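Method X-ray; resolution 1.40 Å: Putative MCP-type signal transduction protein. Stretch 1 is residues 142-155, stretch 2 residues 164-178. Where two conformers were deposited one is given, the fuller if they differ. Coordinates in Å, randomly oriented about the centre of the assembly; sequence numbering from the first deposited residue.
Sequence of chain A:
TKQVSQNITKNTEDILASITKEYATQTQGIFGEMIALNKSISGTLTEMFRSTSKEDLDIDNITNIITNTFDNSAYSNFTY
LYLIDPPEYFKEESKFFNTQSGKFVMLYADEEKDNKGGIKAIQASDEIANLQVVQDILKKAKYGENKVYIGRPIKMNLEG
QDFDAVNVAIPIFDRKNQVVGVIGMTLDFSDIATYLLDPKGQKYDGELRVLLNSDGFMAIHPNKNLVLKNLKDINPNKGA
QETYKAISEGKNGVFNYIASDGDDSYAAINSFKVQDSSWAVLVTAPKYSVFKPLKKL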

ATOM      1  N   LYS A 142      18.777   5.238  -9.228  1.00 10.61           N
ATOM      2  CA  LYS A 142      20.010   5.997  -9.442  1.00 10.95           C
ATOM      3  C   LYS A 142      20.178   7.042  -8.372  1.00  9.05           C
ATOM      4  O   LYS A 142      19.199   7.690  -7.971  1.00  9.94           O
ATOM      5  CB  LYS A 142      19.997   6.664 -10.804  1.00 14.01           C
ATOM      6  CG  LYS A 142      19.963   5.663 -11.950  1.00 15.91           C
ATOM      7  CD  LYS A 142      19.710   6.304 -13.282  1.00 18.42           C
ATOM      8  CE  LYS A 142      19.556   5.235 -14.353  1.00 24.37           C
ATOM      9  NZ  LYS A 142      18.338   4.407 -14.115  1.00 25.33           N
ATOM     10  N   TYR A 143      21.392   7.207  -7.866  1.00 10.10           N
ATOM     11  CA  TYR A 143      21.654   8.194  -6.841  1.00  8.97           C
ATOM     12  C   TYR A 143      21.333   9.587  -7.333  1.00  7.95           C
ATOM     13  O   TYR A 143      21.661   9.952  -8.464  1.00 11.23           O
ATOM     14  CB  TYR A 143      23.079   8.129  -6.372  1.00  9.93           C
ATOM     15  CG  TYR A 143      23.369   9.052  -5.202  1.00  8.88           C
ATOM     16  CD1 TYR A 143      22.738   8.873  -3.993  1.00 10.53           C
ATOM     17  CD2 TYR A 143      24.261  10.128  -5.308  1.00  8.99           C
ATOM     18  CE1 TYR A 143      22.985   9.680  -2.916  1.00 10.21           C
ATOM     19  CE2 TYR A 143      24.511  10.950  -4.227  1.00  9.42           C
ATOM     20  CZ  TYR A 143      23.876  10.719  -3.019  1.00 10.12           C
ATOM     21  OH  TYR A 143      24.093  11.550  -1.943  1.00 11.43           O
ATOM     22  N   GLY A 144      20.652  10.357  -6.484  1.00  9.31           N
ATOM     23  CA  GLY A 144      20.245  11.683  -6.838  1.00  9.27           C
ATOM     24  C   GLY A 144      18.769  11.781  -7.144  1.00 10.69           C
ATOM     25  O   GLY A 144      18.246  12.870  -7.199  1.00 12.26           O
ATOM     26  N   GLU A 145      18.120  10.646  -7.403  0.52 11.10           N
ATOM     27  CA  GLU A 145      16.694  10.631  -7.602  0.52 12.47           C
ATOM     28  C   GLU A 145      16.008  10.846  -6.232  0.52 14.11           C
ATOM     29  O   GLU A 145      16.578  10.626  -5.172  0.52 13.83           O
ATOM     30  CB  GLU A 145      16.262   9.314  -8.292  0.52 12.44           C
ATOM     31  CG  GLU A 145      16.227   8.119  -7.389  0.52  9.97           C
ATOM     32  CD  GLU A 145      15.917   6.756  -8.001  0.52  7.78           C
ATOM     33  OE1 GLU A 145      16.205   6.528  -9.159  0.52  9.96           O
ATOM     34  OE2 GLU A 145      15.411   5.911  -7.264  0.52  6.91           O
ATOM     35  N   ASN A 146      14.782  11.300  -6.260  0.52 15.66           N
ATOM     36  CA  ASN A 146      14.030  11.459  -5.047  0.52 19.12           C
ATOM     37  C   ASN A 146      12.821  10.544  -5.107  0.52 18.79           C
ATOM     38  O   ASN A 146      11.693  10.926  -4.784  0.52 22.92           O
ATOM     39  CB  ASN A 146      13.598  12.922  -4.897  0.52 24.63           C
ATOM     40  CG  ASN A 146      13.026  13.207  -3.554  0.52 28.90           C
ATOM     41  OD1 ASN A 146      13.181  12.399  -2.634  0.52 31.70           O
ATOM     42  ND2 ASN A 146      12.354  14.351  -3.417  0.52 35.75           N
ATOM     43  N   LYS A 147      13.045   9.325  -5.513  1.00 12.70           N
ATOM     44  CA  LYS A 147      11.903   8.519  -5.864  1.00 11.68           C
ATOM     45  C   LYS A 147      11.501   7.584  -4.745  1.00 10.67           C
ATOM     46  O   LYS A 147      12.340   7.031  -4.057  1.00 12.35           O
ATOM     47  CB  LYS A 147      12.169   7.692  -7.142  1.00 12.78           C
ATOM     48  CG  LYS A 147      12.321   8.486  -8.424  1.00 16.85           C
ATOM     49  CD  LYS A 147      12.468   7.556  -9.614  1.00 21.92           C
ATOM     50  CE  LYS A 147      12.565   8.271 -10.932  1.00 29.76           C
ATOM     51  NZ  LYS A 147      12.641   7.282 -12.011  1.00 34.27           N
ATOM     52  N   VAL A 148      10.201   7.342  -4.628  1.00  9.81           N
ATOM     53  CA  VAL A 148       9.663   6.320  -3.763  1.00  7.96           C
ATOM     54  C   VAL A 148       9.002   5.295  -4.645  1.00  9.32           C
ATOM     55  O   VAL A 148       8.266   5.659  -5.570  1.00 10.89           O
ATOM     56  CB  VAL A 148       8.654   6.901  -2.754  1.00 10.37           C
ATOM     57  CG1 VAL A 148       8.132   5.821  -1.839  1.00 10.35           C
ATOM     58  CG2 VAL A 148       9.285   8.052  -1.968  1.00 10.70           C
ATOM     59  N   TYR A 149       9.241   4.008  -4.383  1.00  8.22           N
ATOM     60  CA  TYR A 149       8.712   2.925  -5.206  1.00  7.76           C
ATOM     61  C   TYR A 149       7.517   2.316  -4.501  1.00  7.67           C
ATOM     62  O   TYR A 149       7.619   1.855  -3.373  1.00  9.11           O
ATOM     63  CB  TYR A 149       9.809   1.909  -5.473  1.00  7.60           C
ATOM     64  CG  TYR A 149      10.932   2.456  -6.287  1.00  7.28           C
ATOM     65  CD1 TYR A 149      11.854   3.376  -5.732  1.00  8.77           C
ATOM     66  CD2 TYR A 149      11.110   2.130  -7.626  1.00  9.06           C
ATOM     67  CE1 TYR A 149      12.873   3.896  -6.463  1.00  9.70           C
ATOM     68  CE2 TYR A 149      12.155   2.659  -8.354  1.00  9.65           C
ATOM     69  CZ  TYR A 149      13.033   3.561  -7.790  1.00  9.99           C
ATOM     70  OH  TYR A 149      14.072   4.085  -8.525  1.00 12.45           O
ATOM     71  N   ILE A 150       6.366   2.327  -5.176  1.00  7.91           N
ATOM     72  CA  ILE A 150       5.124   1.868  -4.580  1.00  8.14           C
ATOM     73  C   ILE A 150       4.495   0.790  -5.441  1.00  7.94           C
ATOM     74  O   ILE A 150       4.362   0.965  -6.661  1.00  9.44           O
ATOM     75  CB  ILE A 150       4.144   3.023  -4.370  1.00  9.25           C
ATOM     76  CG1 ILE A 150       4.800   4.062  -3.429  1.00 11.53           C
ATOM     77  CG2 ILE A 150       2.818   2.550  -3.769  1.00 10.23           C
ATOM     78  CD1 ILE A 150       3.956   5.220  -3.103  1.00 13.65           C
ATOM     79  N   GLY A 151       4.165  -0.336  -4.838  1.00  7.99           N
ATOM     80  CA  GLY A 151       3.641  -1.462  -5.569  1.00  8.20           C
ATOM     81  C   GLY A 151       2.166  -1.432  -5.841  1.00  7.40           C
ATOM     82  O   GLY A 151       1.481  -0.462  -5.517  1.00  9.02           O
ATOM     83  N   ARG A 152       1.662  -2.498  -6.459  1.00  8.08           N
ATOM     84  CA  ARG A 152       0.234  -2.733  -6.608  1.00  9.28           C
ATOM     85  C   ARG A 152      -0.207  -3.620  -5.429  1.00  8.97           C
ATOM     86  O   ARG A 152       0.643  -4.198  -4.724  1.00  9.25           O
ATOM     87  CB  ARG A 152      -0.075  -3.343  -7.961  1.00 11.59           C
ATOM     88  CG  ARG A 152       0.707  -4.612  -8.281  1.00 14.49           C
ATOM     89  CD  ARG A 152      -0.091  -5.555  -9.168  1.00 17.34           C
ATOM     90  NE  ARG A 152      -1.213  -6.091  -8.395  1.00 18.63           N
ATOM     91  CZ  ARG A 152      -2.079  -6.970  -8.849  1.00 18.52           C
ATOM     92  NH1 ARG A 152      -1.984  -7.386 -10.115  1.00 19.12           N
ATOM     93  NH2 ARG A 152      -3.093  -7.340  -8.051  1.00 21.56           N
ATOM     94  N   PRO A 153      -1.518  -3.797  -5.226  1.00  9.08           N
ATOM     95  CA  PRO A 153      -1.956  -4.714  -4.188  1.00  9.94           C
ATOM     96  C   PRO A 153      -1.536  -6.139  -4.497  1.00  9.92           C
ATOM     97  O   PRO A 153      -1.718  -6.604  -5.624  1.00 11.32           O
ATOM     98  CB  PRO A 153      -3.485  -4.552  -4.189  1.00 10.06           C
ATOM     99  CG  PRO A 153      -3.689  -3.194  -4.749  1.00 10.05           C
ATOM    100  CD  PRO A 153      -2.666  -3.080  -5.815  1.00  9.76           C
ATOM    101  N   ILE A 154      -0.957  -6.817  -3.513  1.00  8.62           N
ATOM    102  CA  ILE A 154      -0.454  -8.178  -3.684  1.00  9.19           C
ATOM    103  C   ILE A 154      -0.795  -9.010  -2.480  1.00  9.55           C
ATOM    104  O   ILE A 154      -1.085  -8.470  -1.406  1.00 10.29           O
ATOM    105  CB  ILE A 154       1.078  -8.226  -3.909  1.00  9.59           C
ATOM    106  CG1 ILE A 154       1.846  -7.732  -2.710  1.00 10.03           C
ATOM    107  CG2 ILE A 154       1.505  -7.509  -5.197  1.00 11.23           C
ATOM    108  CD1 ILE A 154       3.338  -7.960  -2.758  1.00 11.44           C
ATOM    109  N   LYS A 155      -0.764 -10.332  -2.648  0.52  9.15           N
ATOM    110  CA  LYS A 155      -0.836 -11.257  -1.541  0.52 10.72           C
ATOM    111  C   LYS A 155       0.542 -11.397  -0.906  0.52 11.46           C
ATOM    112  O   LYS A 155       1.569 -11.480  -1.626  0.52 12.30           O
ATOM    113  CB  LYS A 155      -1.336 -12.612  -2.014  0.52 13.49           C
ATOM    114  CG  LYS A 155      -1.346 -13.707  -0.959  0.52 14.42           C
ATOM    115  CD  LYS A 155      -1.352 -15.131  -1.575  0.52 21.81           C
ATOM    116  CE  LYS A 155      -2.416 -15.387  -2.586  0.52 26.11           C
ATOM    117  NZ  LYS A 155      -2.235 -16.715  -3.248  0.52 30.74           N
ATOM    118  N   ASP A 164      -3.510  -9.179   2.275  1.00 11.20           N
ATOM    119  CA  ASP A 164      -3.443  -8.303   1.118  1.00 10.10           C
ATOM    120  C   ASP A 164      -2.697  -7.029   1.475  1.00  8.72           C
ATOM    121  O   ASP A 164      -2.985  -6.411   2.509  1.00 10.46           O
ATOM    122  CB  ASP A 164      -4.828  -8.026   0.600  1.00 13.10           C
ATOM    123  CG  ASP A 164      -5.574  -9.304   0.318  1.00 15.24           C
ATOM    124  OD1 ASP A 164      -5.128 -10.045  -0.538  1.00 16.82           O
ATOM    125  OD2 ASP A 164      -6.631  -9.531   0.945  1.00 20.93           O
ATOM    126  N   ALA A 165      -1.753  -6.655   0.650  1.00  8.65           N
ATOM    127  CA  ALA A 165      -0.768  -5.664   1.029  1.00  9.01           C
ATOM    128  C   ALA A 165      -0.367  -4.751  -0.096  1.00  6.90           C
ATOM    129  O   ALA A 165      -0.515  -5.070  -1.266  1.00  8.50           O
ATOM    130  CB  ALA A 165       0.459  -6.361   1.545  1.00 12.34           C
ATOM    131  N   VAL A 166       0.218  -3.605   0.273  1.00  6.92           N
ATOM    132  CA  VAL A 166       0.970  -2.802  -0.669  1.00  7.02           C
ATOM    133  C   VAL A 166       2.316  -2.438  -0.037  1.00  6.55           C
ATOM    134  O   VAL A 166       2.405  -2.239   1.178  1.00  7.68           O
ATOM    135  CB  VAL A 166       0.209  -1.544  -1.113  1.00  9.59           C
ATOM    136  CG1 VAL A 166      -0.108  -0.608   0.082  1.00 10.26           C
ATOM    137  CG2 VAL A 166       0.967  -0.792  -2.186  1.00 12.01           C
ATOM    138  N   ASN A 167       3.343  -2.368  -0.871  1.00  7.39           N
ATOM    139  CA  ASN A 167       4.675  -2.077  -0.405  1.00  6.66           C
ATOM    140  C   ASN A 167       5.165  -0.726  -0.871  1.00  6.60           C
ATOM    141  O   ASN A 167       4.875  -0.296  -1.983  1.00  8.39           O
ATOM    142  CB  ASN A 167       5.639  -3.165  -0.844  1.00  7.33           C
ATOM    143  CG  ASN A 167       5.401  -4.448  -0.116  1.00  8.29           C
ATOM    144  OD1 ASN A 167       5.959  -4.660   0.967  1.00  9.76           O
ATOM    145  ND2 ASN A 167       4.529  -5.274  -0.649  1.00 10.31           N
ATOM    146  N   VAL A 168       5.952  -0.087  -0.009  1.00  7.61           N
ATOM    147  CA  VAL A 168       6.540   1.212  -0.238  1.00  8.34           C
ATOM    148  C   VAL A 168       8.016   1.044   0.063  1.00  7.73           C
ATOM    149  O   VAL A 168       8.331   0.518   1.130  1.00  9.91           O
ATOM    150  CB  VAL A 168       5.921   2.281   0.652  1.00 11.61           C
ATOM    151  CG1 VAL A 168       6.568   3.606   0.463  1.00 15.94           C
ATOM    152  CG2 VAL A 168       4.376   2.399   0.351  1.00 14.02           C
ATOM    153  N   ALA A 169       8.897   1.449  -0.837  1.00  6.41           N
ATOM    154  CA  ALA A 169      10.327   1.192  -0.648  1.00  6.82           C
ATOM    155  C   ALA A 169      11.214   2.226  -1.295  1.00  6.29           C
ATOM    156  O   ALA A 169      10.839   2.874  -2.285  1.00  6.79           O
ATOM    157  CB  ALA A 169      10.668  -0.207  -1.182  1.00  9.69           C
ATOM    158  N   ILE A 170      12.406   2.393  -0.726  1.00  6.11           N
ATOM    159  CA  ILE A 170      13.380   3.385  -1.180  1.00  6.71           C
ATOM    160  C   ILE A 170      14.776   2.764  -1.159  1.00  6.42           C
ATOM    161  O   ILE A 170      15.119   2.039  -0.209  1.00  6.93           O
ATOM    162  CB  ILE A 170      13.344   4.642  -0.286  1.00  7.27           C
ATOM    163  CG1 ILE A 170      11.938   5.240  -0.241  1.00  8.42           C
ATOM    164  CG2 ILE A 170      14.342   5.687  -0.716  1.00  8.32           C
ATOM    165  CD1 ILE A 170      11.812   6.421   0.687  1.00  9.10           C
ATOM    166  N   PRO A 171      15.604   3.028  -2.187  1.00  6.81           N
ATOM    167  CA  PRO A 171      17.013   2.558  -2.186  1.00  7.24           C
ATOM    168  C   PRO A 171      17.854   3.222  -1.125  1.00  6.78           C
ATOM    169  O   PRO A 171      17.579   4.358  -0.731  1.00  7.81           O
ATOM    170  CB  PRO A 171      17.516   2.951  -3.566  1.00  8.69           C
ATOM    171  CG  PRO A 171      16.647   4.105  -3.961  1.00  8.85           C
ATOM    172  CD  PRO A 171      15.285   3.749  -3.416  1.00  7.89           C
ATOM    173  N   ILE A 172      18.873   2.484  -0.684  0.55  5.99           N
ATOM    174  CA  ILE A 172      20.004   2.943   0.134  0.55  5.74           C
ATOM    175  C   ILE A 172      21.233   2.962  -0.750  0.55  6.57           C
ATOM    176  O   ILE A 172      21.414   2.051  -1.555  0.55  6.63           O
ATOM    177  CB  ILE A 172      20.213   2.025   1.361  0.55  6.93           C
ATOM    178  CG1 ILE A 172      18.912   1.873   2.155  0.55  8.50           C
ATOM    179  CG2 ILE A 172      21.328   2.576   2.245  0.55  6.82           C
ATOM    180  CD1 ILE A 172      18.352   3.183   2.641  0.55  9.25           C
ATOM    181  N   PHE A 173      22.073   3.994  -0.604  1.00  7.27           N
ATOM    182  CA  PHE A 173      23.278   4.103  -1.424  1.00  7.93           C
ATOM    183  C   PHE A 173      24.557   4.200  -0.605  1.00  8.64           C
ATOM    184  O   PHE A 173      24.522   4.692   0.542  1.00  9.87           O
ATOM    185  CB  PHE A 173      23.198   5.355  -2.319  1.00  8.89           C
ATOM    186  CG  PHE A 173      22.019   5.374  -3.266  1.00  9.82           C
ATOM    187  CD1 PHE A 173      20.814   5.938  -2.875  1.00 10.26           C
ATOM    188  CD2 PHE A 173      22.115   4.892  -4.548  1.00  9.72           C
ATOM    189  CE1 PHE A 173      19.732   5.978  -3.739  1.00  9.72           C
ATOM    190  CE2 PHE A 173      21.027   4.906  -5.406  1.00 10.88           C
ATOM    191  CZ  PHE A 173      19.857   5.467  -5.013  1.00 10.18           C
ATOM    192  N   ASP A 174      25.663   3.804  -1.215  1.00  9.91           N
ATOM    193  CA  ASP A 174      26.973   4.029  -0.614  1.00 12.08           C
ATOM    194  C   ASP A 174      27.677   5.225  -1.292  1.00 12.05           C
ATOM    195  O   ASP A 174      27.096   5.906  -2.106  1.00 12.51           O
ATOM    196  CB  ASP A 174      27.796   2.768  -0.669  1.00 14.41           C
ATOM    197  CG  ASP A 174      28.139   2.296  -2.076  1.00 14.66           C
ATOM    198  OD1 ASP A 174      27.977   3.059  -3.042  1.00 14.69           O
ATOM    199  OD2 ASP A 174      28.697   1.177  -2.218  1.00 18.67           O
ATOM    200  N   ARG A 175      28.931   5.474  -0.937  1.00 14.36           N
ATOM    201  CA  ARG A 175      29.665   6.647  -1.434  1.00 16.95           C
ATOM    202  C   ARG A 175      30.050   6.485  -2.912  1.00 16.67           C
ATOM    203  O   ARG A 175      30.372   7.473  -3.608  1.00 16.90           O
ATOM    204  CB  ARG A 175      30.871   6.918  -0.555  1.00 21.19           C
ATOM    205  CG  ARG A 175      31.530   8.239  -0.807  1.00 33.82           C
ATOM    206  CD  ARG A 175      32.517   8.606   0.301  1.00 36.26           C
ATOM    207  NE  ARG A 175      32.036   9.772   1.047  1.00 51.97           N
ATOM    208  CZ  ARG A 175      32.165  11.028   0.619  1.00 48.47           C
ATOM    209  NH1 ARG A 175      32.765  11.261  -0.544  1.00 58.44           N
ATOM    210  NH2 ARG A 175      31.724  12.053   1.350  1.00 50.76           N
ATOM    211  N   LYS A 176      29.956   5.270  -3.444  1.00 14.71           N
ATOM    212  CA  LYS A 176      30.224   5.073  -4.866  1.00 15.35           C
ATOM    213  C   LYS A 176      28.921   5.232  -5.661  1.00 13.59           C
ATOM    214  O   LYS A 176      28.869   4.896  -6.847  1.00 15.73           O
ATOM    215  CB  LYS A 176      30.852   3.697  -5.108  1.00 20.38           C
ATOM    216  CG  LYS A 176      32.204   3.555  -4.367  1.00 25.32           C
ATOM    217  CD  LYS A 176      32.867   2.240  -4.646  1.00 29.49           C
ATOM    218  CE  LYS A 176      33.967   2.418  -5.665  1.00 36.11           C
ATOM    219  NZ  LYS A 176      35.151   3.240  -5.288  1.00 27.10           N
ATOM    220  N   ASN A 177      27.893   5.751  -5.006  1.00 13.32           N
ATOM    221  CA  ASN A 177      26.614   6.065  -5.651  1.00 14.72           C
ATOM    222  C   ASN A 177      25.915   4.834  -6.154  1.00 13.97           C
ATOM    223  O   ASN A 177      25.143   4.909  -7.111  1.00 17.21           O
ATOM    224  CB  ASN A 177      26.780   7.053  -6.817  1.00 17.11           C
ATOM    225  CG  ASN A 177      27.638   8.244  -6.457  1.00 17.31           C
ATOM    226  OD1 ASN A 177      27.442   8.892  -5.411  1.00 19.79           O
ATOM    227  ND2 ASN A 177      28.629   8.501  -7.257  1.00 16.95           N
ATOM    228  N   GLN A 178      26.178   3.693  -5.510  1.00 13.52           N
ATOM    229  CA  GLN A 178      25.595   2.420  -5.885  1.00 15.59           C
ATOM    230  C   GLN A 178      24.504   2.031  -4.903  1.00 11.73           C
ATOM    231  O   GLN A 178      24.629   2.284  -3.708  1.00 11.00           O
ATOM    232  CB  GLN A 178      26.621   1.307  -5.900  1.00 20.45           C
ATOM    233  CG  GLN A 178      27.759   1.581  -6.855  1.00 28.41           C
ATOM    234  CD  GLN A 178      27.564   0.986  -8.258  1.00 44.51           C
ATOM    235  OE1 GLN A 178      26.433   0.919  -8.768  1.00 49.48           O
ATOM    236  NE2 GLN A 178      28.650   0.581  -8.899  1.00 43.71           N
TER
HETATM  237  O   HOH W   1       3.042  -4.072  -3.210  1.00  8.51           O

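What forms the apolar centre of the contact? V148, V166, V168 and I170, all buried, and I150 pack their branched side chains together along the middle of the pairing. V148 CG1 lies 3.6 Å from V168 CG1, and V148 CG2 lies 4.0 Å from I170 CD1. I150 shares its face of the sheet with V168, its CG1 4.2 Å from V168 CG2, while its CG2 reaches to 4.1 Å from V166 CG2. Beta-branched residues suit this place, since they favour extended backbone and spread methyl groups close to the main chain.

How do the backbones join around these side chains? The stretches run antiparallel in two short ladders. In the first, Y149 and A169 exchange a pair of hydrogen bonds: Y149 N gives to A169 O and A169 N to Y149 O, each 2.9 Å. G151 N continues the pattern to N167 O, also at 2.9 Å. In the second, I154 N donates to A165 O at 2.9 Å and A165 N to I154 O at 2.8 Å.

What happens where the register shifts by one residue between the ladders? The extra residue is taken up around R152 and P153. P153 has no amide hydrogen to offer, but its CA approaches A165 O at 3.3 Å, a CA-H...O contact. A water bridges the gap, donating to R152 O at 2.8 Å and accepting from N167 ND2 at 3.2 Å.

How is the contact closed at its aromatic end? F173, buried, offers a ring face to Y143: the CA of Y143 sits over it, 3.9 Å from the centroid of the F173 ring, and the edge of the Y143 ring points toward that ring, with centroids 5.2 Å apart and planes at 66°. The t rotamer of Y143 also brings its CD2 to 3.4 Å from N177 OD1. Y149 CE1 meets P171 CD at 3.9 Å, an aromatic ring against a puckered proline ring.

What makes up the polar edge? E145 ties its own stretch together: its OE1 accepts from K142 N at 2.9 Å and its OE2 from Y149 OH at 2.6 Å, so the carboxylate links the type II turn to the tyrosine. In the other stretch, D174 OD1 accepts from K176 N at 3.0 Å and Q178 N at 3.1 Å, bracing the type I turn that carries N177. G144, with phi at 105°, suits the first turn because a CB would jam against the preceding carbonyl.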